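Local coordinates for chinitase A (Streptomyces coelicolor, PDB 3EBV), which probably hydrolyses internal glycosidic bonds of chitin through its family 18 glycoside hydrolase domain, the piece of the longer protein present here, at residues L146-Q151 / D171-V176. Residues are numbered along the deposited sequence; the frame is centred on the assembly and turned at random.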
ATOM      1  N   LEU A 146       7.700  -4.329   4.433  1.00 11.38           N
ATOM      2  CA  LEU A 146       7.871  -2.896   4.189  1.00 11.98           C
ATOM      3  C   LEU A 146       7.147  -2.601   2.872  1.00 11.49           C
ATOM      4  O   LEU A 146       7.552  -3.113   1.805  1.00 11.38           O
ATOM      5  CB  LEU A 146       9.365  -2.513   4.062  1.00 12.11           C
ATOM      6  CG  LEU A 146       9.608  -1.066   3.574  1.00 13.57           C
ATOM      7  CD1 LEU A 146       8.973   0.008   4.456  1.00 14.23           C
ATOM      8  CD2 LEU A 146      11.157  -0.908   3.481  1.00 14.39           C
ATOM      9  N   THR A 147       6.082  -1.809   2.963  1.00  9.91           N
ATOM     10  CA  THR A 147       5.381  -1.399   1.738  1.00  9.81           C
ATOM     11  C   THR A 147       5.387   0.120   1.647  1.00 10.72           C
ATOM     12  O   THR A 147       5.618   0.814   2.631  1.00 10.89           O
ATOM     13  CB  THR A 147       3.901  -1.950   1.722  1.00 10.01           C
ATOM     14  OG1 THR A 147       3.126  -1.309   2.751  1.00 10.72           O
ATOM     15  CG2 THR A 147       3.861  -3.456   1.951  1.00 10.39           C
HETATM   16  N   MSE A 148       5.078   0.656   0.453  1.00  9.47           N
HETATM   17  CA  MSE A 148       4.960   2.100   0.261  1.00 10.08           C
HETATM   18  C   MSE A 148       3.787   2.323  -0.665  1.00  9.45           C
HETATM   19  O   MSE A 148       3.558   1.480  -1.551  1.00 10.81           O
HETATM   20  CB  MSE A 148       6.217   2.682  -0.385  1.00  9.59           C
HETATM   21  CG  MSE A 148       7.501   2.288   0.394  1.00 10.71           C
HETATM   22 SE   MSE A 148       9.087   3.118  -0.442  1.00 18.42          SE
HETATM   23  CE  MSE A 148       9.102   4.762   0.619  1.00 16.32           C
ATOM     24  N   ALA A 149       3.090   3.436  -0.451  1.00  9.99           N
ATOM     25  CA  ALA A 149       1.897   3.767  -1.254  1.00  9.60           C
ATOM     26  C   ALA A 149       2.044   5.192  -1.818  1.00 10.13           C
ATOM     27  O   ALA A 149       1.288   6.114  -1.496  1.00 10.47           O
ATOM     28  CB  ALA A 149       0.614   3.649  -0.397  1.00  9.82           C
ATOM     29  N   PRO A 150       3.031   5.384  -2.711  1.00  9.63           N
ATOM     30  CA  PRO A 150       3.191   6.701  -3.349  1.00  8.41           C
ATOM     31  C   PRO A 150       1.955   7.104  -4.149  1.00  8.67           C
ATOM     32  O   PRO A 150       1.190   6.233  -4.580  1.00  9.54           O
ATOM     33  CB  PRO A 150       4.329   6.457  -4.369  1.00  8.93           C
ATOM     34  CG  PRO A 150       4.348   4.939  -4.590  1.00  9.33           C
ATOM     35  CD  PRO A 150       3.964   4.353  -3.240  1.00 10.51           C
ATOM     36  N   GLN A 151       1.807   8.416  -4.333  1.00  8.65           N
ATOM     37  CA  GLN A 151       0.894   8.946  -5.343  1.00  9.16           C
ATOM     38  C   GLN A 151       1.595   8.912  -6.703  1.00  9.96           C
ATOM     39  O   GLN A 151       2.832   8.734  -6.809  1.00  9.80           O
ATOM     40  CB  GLN A 151       0.489  10.366  -4.951  1.00 10.53           C
ATOM     41  CG  GLN A 151      -0.397  10.365  -3.712  1.00 11.73           C
ATOM     42  CD  GLN A 151      -0.775  11.765  -3.332  1.00 15.94           C
ATOM     43  OE1 GLN A 151      -1.792  12.288  -3.801  1.00 17.09           O
ATOM     44  NE2 GLN A 151       0.063  12.410  -2.526  1.00 14.99           N
ATOM     45  N   ASP A 171      16.580  -3.915  -1.182  1.00 13.19           N
ATOM     46  CA  ASP A 171      16.824  -5.239  -0.580  1.00 14.16           C
ATOM     47  C   ASP A 171      15.954  -5.541   0.659  1.00 15.18           C
ATOM     48  O   ASP A 171      15.921  -6.703   1.096  1.00 16.49           O
ATOM     49  CB  ASP A 171      18.294  -5.327  -0.186  1.00 14.48           C
ATOM     50  CG  ASP A 171      18.692  -4.164   0.690  1.00 18.35           C
ATOM     51  OD1 ASP A 171      18.758  -3.029   0.178  1.00 23.12           O
ATOM     52  OD2 ASP A 171      18.900  -4.353   1.880  1.00 23.23           O
ATOM     53  N   ILE A 172      15.235  -4.540   1.188  1.00 13.77           N
ATOM     54  CA  ILE A 172      14.326  -4.771   2.329  1.00 13.23           C
ATOM     55  C   ILE A 172      12.865  -4.409   2.006  1.00 12.81           C
ATOM     56  O   ILE A 172      11.987  -4.485   2.879  1.00 12.76           O
ATOM     57  CB  ILE A 172      14.756  -4.006   3.611  1.00 12.97           C
ATOM     58  CG1 ILE A 172      14.913  -2.515   3.371  1.00 12.55           C
ATOM     59  CG2 ILE A 172      16.065  -4.627   4.167  1.00 14.57           C
ATOM     60  CD1 ILE A 172      15.029  -1.694   4.687  1.00 13.55           C
ATOM     61  N   LEU A 173      12.613  -4.017   0.747  1.00 11.74           N
ATOM     62  CA  LEU A 173      11.304  -3.549   0.306  1.00 12.02           C
ATOM     63  C   LEU A 173      10.432  -4.728  -0.137  1.00 12.17           C
ATOM     64  O   LEU A 173      10.847  -5.541  -1.003  1.00 12.10           O
ATOM     65  CB  LEU A 173      11.516  -2.606  -0.865  1.00 11.89           C
ATOM     66  CG  LEU A 173      10.279  -2.132  -1.598  1.00 11.31           C
ATOM     67  CD1 LEU A 173       9.411  -1.179  -0.738  1.00 13.58           C
ATOM     68  CD2 LEU A 173      10.797  -1.376  -2.867  1.00 11.64           C
ATOM     69  N   THR A 174       9.212  -4.815   0.413  1.00 11.23           N
ATOM     70  CA  THR A 174       8.265  -5.845  -0.018  1.00 11.24           C
ATOM     71  C   THR A 174       7.566  -5.439  -1.333  1.00 10.90           C
ATOM     72  O   THR A 174       7.746  -6.108  -2.366  1.00 11.64           O
ATOM     73  CB  THR A 174       7.213  -6.129   1.069  1.00 11.77           C
ATOM     74  OG1 THR A 174       7.920  -6.390   2.316  1.00 12.73           O
ATOM     75  CG2 THR A 174       6.364  -7.322   0.684  1.00 11.70           C
ATOM     76  N   VAL A 175       6.813  -4.325  -1.285  1.00 10.59           N
ATOM     77  CA  VAL A 175       6.088  -3.910  -2.493  1.00 10.25           C
ATOM     78  C   VAL A 175       5.737  -2.447  -2.428  1.00 10.20           C
ATOM     79  O   VAL A 175       5.429  -1.895  -1.357  1.00 10.84           O
ATOM     80  CB  VAL A 175       4.818  -4.787  -2.718  1.00 10.82           C
ATOM     81  CG1 VAL A 175       3.856  -4.737  -1.515  1.00 11.94           C
ATOM     82  CG2 VAL A 175       4.087  -4.411  -3.988  1.00 10.33           C
ATOM     83  N   VAL A 176       5.811  -1.823  -3.615  1.00  9.25           N
ATOM     84  CA  VAL A 176       5.308  -0.459  -3.833  1.00  9.14           C
ATOM     85  C   VAL A 176       3.919  -0.607  -4.412  1.00  9.26           C
ATOM     86  O   VAL A 176       3.759  -0.973  -5.582  1.00  9.52           O
ATOM     87  CB  VAL A 176       6.190   0.363  -4.788  1.00  9.11           C
ATOM     88  CG1 VAL A 176       5.611   1.753  -4.987  1.00  9.36           C
ATOM     89  CG2 VAL A 176       7.614   0.510  -4.185  1.00 11.16           C
TER
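Parallel pairing of strands 145-148 and 175-179 is established by two bridges, T147 with V175 and M148 with V176, whose CA atoms lie 5.0 and 4.8 Å apart. M148 N donates to V175 O (3.1 Å), in the carbonyl plane. At the entry to the second strand, L146 O accepts a bond from T174 N (2.8 Å), also in plane, and a weak one from V175 N. With OG1 anti to its carbonyl carbon (chi1 -52°), T174 takes an almost straight bond at that atom from L146 N (3.0 Å, 172°), so a side chain stands in for a backbone acceptor.

Apolar contacts flank this scaffold. T147 and V175 lie side by side, CG2 against CG1 at 3.7 Å, while T147 OG1 is hydrogen-bonded to D117 OD1. The side chain of M148 is crossed at about a right angle by that of L173, whose CD1 touches M148 CG at 4.1 Å; farther along, V176 CG1 presses tightly on P150 CG (3.5 Å). The L146 and I172 side chains cross obliquely, CD2 against CG1.

The pair closes a beta-alpha-beta unit of the TIM barrel: helix 161-168 packs on M148 and P150, helix 126-140 on L146 and I172, and strands 115-120 and 219-224 continue the sheet on either side.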